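Long-range contact in Kiaa0380 (PDB 1HTJ), which probably links heterotrimeric G protein signalling to Rho GTPases, acting as a guanine nucleotide exchange factor that carries an RGS-like domain: residues R167-L181 with D193-L207. The protein carries 3 engineered substitutions. Residues are numbered along the deposited sequence; the frame is centred on the assembly and turned at random.
Sequences RQVAEKQLAALGDIL and DFALNTYMSHAGIRL
Leu174, on helix 163-182, faces Leu196 and Met200 of helix 186-202 and sends its two methyls to different partners. With CG anti to the backbone N (chi1 179°), Leu174 CD1 lies 3.6 Å from Leu196 CD2, while Leu174 CD2 meets CB of selenomethionine Met200 and, at 4.0 Å, Ile205 CG2. Leu196 CD2 also packs against Leu177 CB at 3.7 Å, Ile205 CD1 reaches Ala170 CB at 3.9 Å, and toward the C-terminal end of 167-181 Leu181 CD1 rests on Asp193 CA. Cutting Leu174 back to alanine would probably open a gap where Leu196, Met200, Ile205 and Leu207 now share a neighbour.

The axes of 167-181 and 193-202 run antiparallel and come no closer than 11.4 Å, a spacing that the leucine side chains bridge in the middle of the contact. A Schellman motif ends helix 186-202, with Gly204 at positive phi, and the chain then turns back toward helix 163-182. On the solvent side, exposed Leu207 lays CD1 over the helix backbone, 3.5 Å from Glu171 O. Here too Arg167 NH1 bonds to Gly204 O, a very short and bent link (116°) whose details are doubtful.

In this all-helical RGS-like domain, helix 41-54 packs on helix 163-182 through Phe52, which touches Leu177, while helices 58-69 and 76-89 meet helix 186-202 at Ala195.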
ATOM      1  N   ARG A 167       4.492  -6.633 -15.508  1.00 55.32           N
ATOM      2  CA  ARG A 167       4.619  -5.192 -15.407  1.00 54.29           C
ATOM      3  C   ARG A 167       3.456  -4.564 -16.148  1.00 53.14           C
ATOM      4  O   ARG A 167       2.892  -3.565 -15.712  1.00 52.85           O
ATOM      5  CB  ARG A 167       5.948  -4.716 -16.001  1.00 54.63           C
ATOM      6  CG  ARG A 167       5.920  -3.272 -16.458  1.00 55.69           C
ATOM      7  CD  ARG A 167       7.216  -2.531 -16.153  1.00 57.02           C
ATOM      8  NE  ARG A 167       7.213  -1.209 -16.784  1.00 58.09           N
ATOM      9  CZ  ARG A 167       7.907  -0.163 -16.351  1.00 58.61           C
ATOM     10  NH1 ARG A 167       8.676  -0.273 -15.275  1.00 58.88           N
ATOM     11  NH2 ARG A 167       7.810   1.003 -16.981  1.00 58.99           N
ATOM     12  N   GLN A 168       3.092  -5.169 -17.268  1.00 51.90           N
ATOM     13  CA  GLN A 168       1.997  -4.662 -18.074  1.00 51.38           C
ATOM     14  C   GLN A 168       0.643  -4.799 -17.386  1.00 50.33           C
ATOM     15  O   GLN A 168      -0.190  -3.904 -17.477  1.00 50.07           O
ATOM     16  CB  GLN A 168       1.978  -5.372 -19.426  1.00 51.87           C
ATOM     17  CG  GLN A 168       3.125  -4.952 -20.327  1.00 53.10           C
ATOM     18  CD  GLN A 168       3.154  -5.724 -21.630  1.00 54.02           C
ATOM     19  OE1 GLN A 168       3.276  -6.957 -21.631  1.00 54.60           O
ATOM     20  NE2 GLN A 168       3.042  -5.009 -22.751  1.00 53.48           N
ATOM     21  N   VAL A 169       0.425  -5.917 -16.705  1.00 49.26           N
ATOM     22  CA  VAL A 169      -0.833  -6.129 -16.005  1.00 48.68           C
ATOM     23  C   VAL A 169      -0.895  -5.199 -14.794  1.00 48.13           C
ATOM     24  O   VAL A 169      -1.928  -4.585 -14.531  1.00 47.67           O
ATOM     25  CB  VAL A 169      -0.980  -7.589 -15.522  1.00 48.50           C
ATOM     26  CG1 VAL A 169      -2.236  -7.728 -14.660  1.00 48.65           C
ATOM     27  CG2 VAL A 169      -1.056  -8.533 -16.723  1.00 48.47           C
ATOM     28  N   ALA A 170       0.222  -5.088 -14.080  1.00 47.34           N
ATOM     29  CA  ALA A 170       0.284  -4.237 -12.898  1.00 47.06           C
ATOM     30  C   ALA A 170       0.013  -2.796 -13.286  1.00 46.90           C
ATOM     31  O   ALA A 170      -0.687  -2.068 -12.589  1.00 47.12           O
ATOM     32  CB  ALA A 170       1.640  -4.340 -12.247  1.00 46.65           C
ATOM     33  N   GLU A 171       0.580  -2.396 -14.412  1.00 46.46           N
ATOM     34  CA  GLU A 171       0.427  -1.047 -14.917  1.00 45.97           C
ATOM     35  C   GLU A 171      -1.047  -0.726 -15.161  1.00 44.70           C
ATOM     36  O   GLU A 171      -1.517   0.357 -14.825  1.00 44.67           O
ATOM     37  CB  GLU A 171       1.213  -0.913 -16.221  1.00 47.26           C
ATOM     38  CG  GLU A 171       1.819   0.452 -16.457  1.00 50.08           C
ATOM     39  CD  GLU A 171       2.331   0.600 -17.876  1.00 51.79           C
ATOM     40  OE1 GLU A 171       3.096  -0.292 -18.329  1.00 52.45           O
ATOM     41  OE2 GLU A 171       1.967   1.604 -18.534  1.00 52.77           O
ATOM     42  N   LYS A 172      -1.766  -1.676 -15.747  1.00 43.47           N
ATOM     43  CA  LYS A 172      -3.185  -1.503 -16.043  1.00 42.47           C
ATOM     44  C   LYS A 172      -3.976  -1.256 -14.758  1.00 41.03           C
ATOM     45  O   LYS A 172      -4.969  -0.517 -14.752  1.00 40.68           O
ATOM     46  CB  LYS A 172      -3.724  -2.748 -16.761  1.00 43.84           C
ATOM     47  CG  LYS A 172      -5.185  -2.637 -17.161  1.00 45.05           C
ATOM     48  CD  LYS A 172      -5.649  -3.847 -17.976  1.00 46.78           C
ATOM     49  CE  LYS A 172      -7.141  -3.721 -18.345  1.00 47.51           C
ATOM     50  NZ  LYS A 172      -7.719  -4.936 -19.025  1.00 47.60           N
ATOM     51  N   GLN A 173      -3.528  -1.882 -13.675  1.00 39.09           N
ATOM     52  CA  GLN A 173      -4.163  -1.720 -12.381  1.00 37.79           C
ATOM     53  C   GLN A 173      -3.867  -0.328 -11.845  1.00 37.26           C
ATOM     54  O   GLN A 173      -4.743   0.345 -11.299  1.00 36.86           O
ATOM     55  CB  GLN A 173      -3.635  -2.757 -11.383  1.00 37.36           C
ATOM     56  CG  GLN A 173      -3.720  -4.200 -11.854  1.00 37.18           C
ATOM     57  CD  GLN A 173      -5.061  -4.527 -12.500  1.00 37.31           C
ATOM     58  OE1 GLN A 173      -6.121  -4.277 -11.921  1.00 37.20           O
ATOM     59  NE2 GLN A 173      -5.016  -5.089 -13.706  1.00 37.24           N
ATOM     60  N   LEU A 174      -2.621   0.105 -11.995  1.00 36.49           N
ATOM     61  CA  LEU A 174      -2.235   1.408 -11.490  1.00 35.81           C
ATOM     62  C   LEU A 174      -3.057   2.483 -12.192  1.00 35.18           C
ATOM     63  O   LEU A 174      -3.494   3.450 -11.575  1.00 34.65           O
ATOM     64  CB  LEU A 174      -0.735   1.621 -11.700  1.00 36.74           C
ATOM     65  CG  LEU A 174      -0.144   2.966 -11.257  1.00 37.81           C
ATOM     66  CD1 LEU A 174      -0.624   3.311  -9.850  1.00 37.55           C
ATOM     67  CD2 LEU A 174       1.400   2.886 -11.312  1.00 37.82           C
ATOM     68  N   ALA A 175      -3.275   2.302 -13.488  1.00 34.46           N
ATOM     69  CA  ALA A 175      -4.066   3.254 -14.259  1.00 33.82           C
ATOM     70  C   ALA A 175      -5.499   3.274 -13.724  1.00 32.93           C
ATOM     71  O   ALA A 175      -6.114   4.330 -13.615  1.00 32.92           O
ATOM     72  CB  ALA A 175      -4.075   2.858 -15.738  1.00 33.08           C
ATOM     73  N   ALA A 176      -6.022   2.097 -13.402  1.00 32.29           N
ATOM     74  CA  ALA A 176      -7.381   1.988 -12.893  1.00 31.88           C
ATOM     75  C   ALA A 176      -7.490   2.616 -11.487  1.00 32.45           C
ATOM     76  O   ALA A 176      -8.515   3.227 -11.155  1.00 32.48           O
ATOM     77  CB  ALA A 176      -7.807   0.533 -12.870  1.00 30.70           C
ATOM     78  N   LEU A 177      -6.432   2.493 -10.679  1.00 31.83           N
ATOM     79  CA  LEU A 177      -6.444   3.058  -9.332  1.00 32.40           C
ATOM     80  C   LEU A 177      -6.481   4.577  -9.398  1.00 32.77           C
ATOM     81  O   LEU A 177      -7.127   5.238  -8.572  1.00 32.02           O
ATOM     82  CB  LEU A 177      -5.223   2.580  -8.539  1.00 32.18           C
ATOM     83  CG  LEU A 177      -5.360   1.151  -7.984  1.00 32.65           C
ATOM     84  CD1 LEU A 177      -3.985   0.532  -7.789  1.00 31.92           C
ATOM     85  CD2 LEU A 177      -6.147   1.167  -6.690  1.00 31.38           C
ATOM     86  N   GLY A 178      -5.787   5.122 -10.395  1.00 33.09           N
ATOM     87  CA  GLY A 178      -5.751   6.557 -10.587  1.00 33.86           C
ATOM     88  C   GLY A 178      -7.148   7.026 -10.954  1.00 34.79           C
ATOM     89  O   GLY A 178      -7.583   8.099 -10.519  1.00 35.24           O
ATOM     90  N   ASP A 179      -7.858   6.235 -11.754  1.00 34.89           N
ATOM     91  CA  ASP A 179      -9.217   6.605 -12.122  1.00 35.73           C
ATOM     92  C   ASP A 179     -10.089   6.600 -10.877  1.00 35.49           C
ATOM     93  O   ASP A 179     -10.919   7.479 -10.700  1.00 35.05           O
ATOM     94  CB  ASP A 179      -9.784   5.645 -13.163  1.00 37.16           C
ATOM     95  CG  ASP A 179      -9.240   5.919 -14.550  1.00 38.56           C
ATOM     96  OD1 ASP A 179      -8.868   7.081 -14.803  1.00 38.77           O
ATOM     97  OD2 ASP A 179      -9.196   4.987 -15.382  1.00 40.28           O
ATOM     98  N   ILE A 180      -9.889   5.615 -10.007  1.00 35.23           N
ATOM     99  CA  ILE A 180     -10.668   5.547  -8.779  1.00 35.71           C
ATOM    100  C   ILE A 180     -10.399   6.808  -7.949  1.00 36.32           C
ATOM    101  O   ILE A 180     -11.337   7.436  -7.435  1.00 36.26           O
ATOM    102  CB  ILE A 180     -10.311   4.264  -7.953  1.00 35.90           C
ATOM    103  CG1 ILE A 180     -10.737   3.009  -8.734  1.00 35.79           C
ATOM    104  CG2 ILE A 180     -10.996   4.291  -6.593  1.00 35.17           C
ATOM    105  CD1 ILE A 180     -10.428   1.690  -8.024  1.00 36.51           C
ATOM    106  N   LEU A 181      -9.122   7.185  -7.836  1.00 36.57           N
ATOM    107  CA  LEU A 181      -8.721   8.369  -7.057  1.00 36.74           C
ATOM    108  C   LEU A 181      -9.196   9.696  -7.640  1.00 36.99           C
ATOM    109  O   LEU A 181      -9.444  10.645  -6.898  1.00 37.46           O
ATOM    110  CB  LEU A 181      -7.194   8.433  -6.906  1.00 36.62           C
ATOM    111  CG  LEU A 181      -6.478   7.321  -6.139  1.00 35.98           C
ATOM    112  CD1 LEU A 181      -4.971   7.534  -6.171  1.00 35.59           C
ATOM    113  CD2 LEU A 181      -6.974   7.313  -4.711  1.00 36.25           C
ATOM    114  N   ASP A 193      -2.496   8.953  -3.639  1.00 34.26           N
ATOM    115  CA  ASP A 193      -1.743   8.896  -4.880  1.00 34.99           C
ATOM    116  C   ASP A 193      -0.244   8.908  -4.558  1.00 35.12           C
ATOM    117  O   ASP A 193       0.537   8.170  -5.161  1.00 34.59           O
ATOM    118  CB  ASP A 193      -2.111  10.092  -5.764  1.00 36.69           C
ATOM    119  CG  ASP A 193      -1.420  10.054  -7.113  1.00 38.48           C
ATOM    120  OD1 ASP A 193      -1.830   9.281  -8.000  1.00 39.10           O
ATOM    121  OD2 ASP A 193      -0.437  10.793  -7.282  1.00 41.16           O
ATOM    122  N   PHE A 194       0.157   9.740  -3.601  1.00 35.01           N
ATOM    123  CA  PHE A 194       1.560   9.802  -3.225  1.00 35.27           C
ATOM    124  C   PHE A 194       2.029   8.446  -2.693  1.00 35.22           C
ATOM    125  O   PHE A 194       3.060   7.931  -3.114  1.00 34.83           O
ATOM    126  CB  PHE A 194       1.783  10.845  -2.142  1.00 35.31           C
ATOM    127  CG  PHE A 194       3.201  10.927  -1.681  1.00 36.29           C
ATOM    128  CD1 PHE A 194       4.087  11.822  -2.267  1.00 37.07           C
ATOM    129  CD2 PHE A 194       3.666  10.089  -0.673  1.00 36.88           C
ATOM    130  CE1 PHE A 194       5.425  11.884  -1.855  1.00 36.68           C
ATOM    131  CE2 PHE A 194       4.999  10.142  -0.258  1.00 37.23           C
ATOM    132  CZ  PHE A 194       5.874  11.046  -0.853  1.00 36.73           C
ATOM    133  N   ALA A 195       1.268   7.879  -1.762  1.00 35.47           N
ATOM    134  CA  ALA A 195       1.622   6.593  -1.154  1.00 35.78           C
ATOM    135  C   ALA A 195       1.672   5.474  -2.194  1.00 36.25           C
ATOM    136  O   ALA A 195       2.624   4.689  -2.256  1.00 36.49           O
ATOM    137  CB  ALA A 195       0.628   6.250  -0.055  1.00 34.37           C
ATOM    138  N   LEU A 196       0.631   5.412  -3.012  1.00 36.96           N
ATOM    139  CA  LEU A 196       0.532   4.407  -4.059  1.00 37.10           C
ATOM    140  C   LEU A 196       1.729   4.480  -4.999  1.00 37.47           C
ATOM    141  O   LEU A 196       2.382   3.468  -5.280  1.00 36.74           O
ATOM    142  CB  LEU A 196      -0.755   4.610  -4.868  1.00 36.66           C
ATOM    143  CG  LEU A 196      -0.978   3.642  -6.038  1.00 36.84           C
ATOM    144  CD1 LEU A 196      -1.043   2.193  -5.535  1.00 36.32           C
ATOM    145  CD2 LEU A 196      -2.280   4.015  -6.743  1.00 36.55           C
ATOM    146  N   ASN A 197       2.014   5.680  -5.493  1.00 37.93           N
ATOM    147  CA  ASN A 197       3.126   5.841  -6.417  1.00 38.81           C
ATOM    148  C   ASN A 197       4.486   5.588  -5.762  1.00 38.97           C
ATOM    149  O   ASN A 197       5.408   5.131  -6.413  1.00 38.12           O
ATOM    150  CB  ASN A 197       3.076   7.230  -7.055  1.00 39.81           C
ATOM    151  CG  ASN A 197       1.900   7.380  -7.995  1.00 40.90           C
ATOM    152  OD1 ASN A 197       1.613   6.478  -8.781  1.00 41.12           O
ATOM    153  ND2 ASN A 197       1.211   8.521  -7.923  1.00 41.81           N
ATOM    154  N   THR A 198       4.602   5.872  -4.470  1.00 39.38           N
ATOM    155  CA  THR A 198       5.850   5.633  -3.768  1.00 40.20           C
ATOM    156  C   THR A 198       6.211   4.155  -3.840  1.00 41.44           C
ATOM    157  O   THR A 198       7.362   3.790  -4.076  1.00 40.91           O
ATOM    158  CB  THR A 198       5.727   6.033  -2.302  1.00 39.51           C
ATOM    159  OG1 THR A 198       5.630   7.454  -2.218  1.00 39.03           O
ATOM    160  CG2 THR A 198       6.914   5.543  -1.504  1.00 39.46           C
ATOM    161  N   TYR A 199       5.214   3.302  -3.630  1.00 43.22           N
ATOM    162  CA  TYR A 199       5.440   1.870  -3.664  1.00 44.89           C
ATOM    163  C   TYR A 199       5.619   1.351  -5.071  1.00 46.11           C
ATOM    164  O   TYR A 199       6.582   0.644  -5.365  1.00 45.26           O
ATOM    165  CB  TYR A 199       4.278   1.100  -3.048  1.00 45.56           C
ATOM    166  CG  TYR A 199       4.656  -0.345  -2.845  1.00 46.89           C
ATOM    167  CD1 TYR A 199       5.503  -0.713  -1.795  1.00 47.38           C
ATOM    168  CD2 TYR A 199       4.234  -1.335  -3.736  1.00 47.18           C
ATOM    169  CE1 TYR A 199       5.921  -2.024  -1.633  1.00 48.50           C
ATOM    170  CE2 TYR A 199       4.647  -2.658  -3.588  1.00 47.79           C
ATOM    171  CZ  TYR A 199       5.489  -2.996  -2.531  1.00 49.06           C
ATOM    172  OH  TYR A 199       5.886  -4.303  -2.337  1.00 50.62           O
HETATM  173  N   MSE A 200       4.664   1.682  -5.932  1.00 47.99           N
HETATM  174  CA  MSE A 200       4.702   1.218  -7.308  1.00 49.91           C
HETATM  175  C   MSE A 200       5.986   1.631  -7.995  1.00 51.24           C
HETATM  176  O   MSE A 200       6.652   0.820  -8.640  1.00 51.26           O
HETATM  177  CB  MSE A 200       3.489   1.741  -8.081  1.00 49.94           C
HETATM  178  CG  MSE A 200       2.197   0.999  -7.757  1.00 50.93           C
HETATM  179 SE   MSE A 200       2.365  -0.934  -7.982  1.00 53.16          SE
HETATM  180  CE  MSE A 200       0.797  -1.548  -7.025  1.00 50.72           C
ATOM    181  N   SER A 201       6.328   2.903  -7.858  1.00 52.73           N
ATOM    182  CA  SER A 201       7.537   3.428  -8.460  1.00 54.34           C
ATOM    183  C   SER A 201       8.707   2.589  -7.962  1.00 55.44           C
ATOM    184  O   SER A 201       9.516   2.108  -8.748  1.00 55.94           O
ATOM    185  CB  SER A 201       7.715   4.886  -8.063  1.00 53.99           C
ATOM    186  OG  SER A 201       8.967   5.361  -8.483  1.00 55.24           O
ATOM    187  N   HIS A 202       8.779   2.398  -6.650  1.00 56.50           N
ATOM    188  CA  HIS A 202       9.842   1.600  -6.065  1.00 57.62           C
ATOM    189  C   HIS A 202       9.826   0.168  -6.602  1.00 58.71           C
ATOM    190  O   HIS A 202      10.875  -0.470  -6.718  1.00 58.71           O
ATOM    191  CB  HIS A 202       9.698   1.616  -4.546  1.00 57.74           C
ATOM    192  CG  HIS A 202      10.449   0.531  -3.847  1.00 57.88           C
ATOM    193  ND1 HIS A 202       9.887  -0.695  -3.562  1.00 58.43           N
ATOM    194  CD2 HIS A 202      11.707   0.494  -3.347  1.00 58.15           C
ATOM    195  CE1 HIS A 202      10.763  -1.439  -2.911  1.00 58.33           C
ATOM    196  NE2 HIS A 202      11.876  -0.741  -2.767  1.00 58.55           N
ATOM    197  N   ALA A 203       8.636  -0.325  -6.943  1.00 59.71           N
ATOM    198  CA  ALA A 203       8.474  -1.674  -7.470  1.00 60.81           C
ATOM    199  C   ALA A 203       8.731  -1.738  -8.975  1.00 61.85           C
ATOM    200  O   ALA A 203       8.446  -2.744  -9.611  1.00 62.37           O
ATOM    201  CB  ALA A 203       7.078  -2.180  -7.167  1.00 60.57           C
ATOM    202  N   GLY A 204       9.258  -0.660  -9.544  1.00 62.98           N
ATOM    203  CA  GLY A 204       9.544  -0.639 -10.968  1.00 64.21           C
ATOM    204  C   GLY A 204       8.313  -0.578 -11.849  1.00 65.11           C
ATOM    205  O   GLY A 204       8.317  -1.094 -12.967  1.00 65.48           O
ATOM    206  N   ILE A 205       7.262   0.058 -11.341  1.00 65.92           N
ATOM    207  CA  ILE A 205       6.004   0.203 -12.065  1.00 66.54           C
ATOM    208  C   ILE A 205       5.599   1.669 -12.090  1.00 67.30           C
ATOM    209  O   ILE A 205       5.413   2.286 -11.043  1.00 67.33           O
ATOM    210  CB  ILE A 205       4.861  -0.567 -11.381  1.00 66.28           C
ATOM    211  CG1 ILE A 205       5.214  -2.048 -11.252  1.00 66.11           C
ATOM    212  CG2 ILE A 205       3.574  -0.377 -12.177  1.00 66.15           C
ATOM    213  CD1 ILE A 205       5.196  -2.793 -12.561  1.00 66.32           C
ATOM    214  N   ARG A 206       5.456   2.224 -13.285  1.00 68.17           N
ATOM    215  CA  ARG A 206       5.055   3.616 -13.434  1.00 68.90           C
ATOM    216  C   ARG A 206       4.168   3.743 -14.668  1.00 68.98           C
ATOM    217  O   ARG A 206       4.315   2.999 -15.634  1.00 68.87           O
ATOM    218  CB  ARG A 206       6.300   4.510 -13.505  1.00 69.51           C
ATOM    219  CG  ARG A 206       7.012   4.611 -12.151  1.00 70.97           C
ATOM    220  CD  ARG A 206       8.469   5.092 -12.223  1.00 72.33           C
ATOM    221  NE  ARG A 206       8.614   6.415 -12.831  1.00 73.52           N
ATOM    222  CZ  ARG A 206       9.719   7.159 -12.760  1.00 74.15           C
ATOM    223  NH1 ARG A 206      10.786   6.721 -12.100  1.00 74.40           N
ATOM    224  NH2 ARG A 206       9.768   8.338 -13.369  1.00 74.49           N
ATOM    225  N   LEU A 207       3.223   4.671 -14.614  1.00 69.57           N
ATOM    226  CA  LEU A 207       2.272   4.875 -15.705  1.00 70.06           C
ATOM    227  C   LEU A 207       2.851   5.494 -16.982  1.00 70.22           C
ATOM    228  O   LEU A 207       2.864   6.740 -17.093  1.00 70.49           O
ATOM    229  CB  LEU A 207       1.087   5.703 -15.191  1.00 69.81           C
ATOM    230  CG  LEU A 207      -0.294   5.052 -15.349  1.00 69.66           C
ATOM    231  CD1 LEU A 207      -0.231   3.575 -15.001  1.00 69.54           C
ATOM    232  CD2 LEU A 207      -1.294   5.771 -14.468  1.00 69.59           C
TER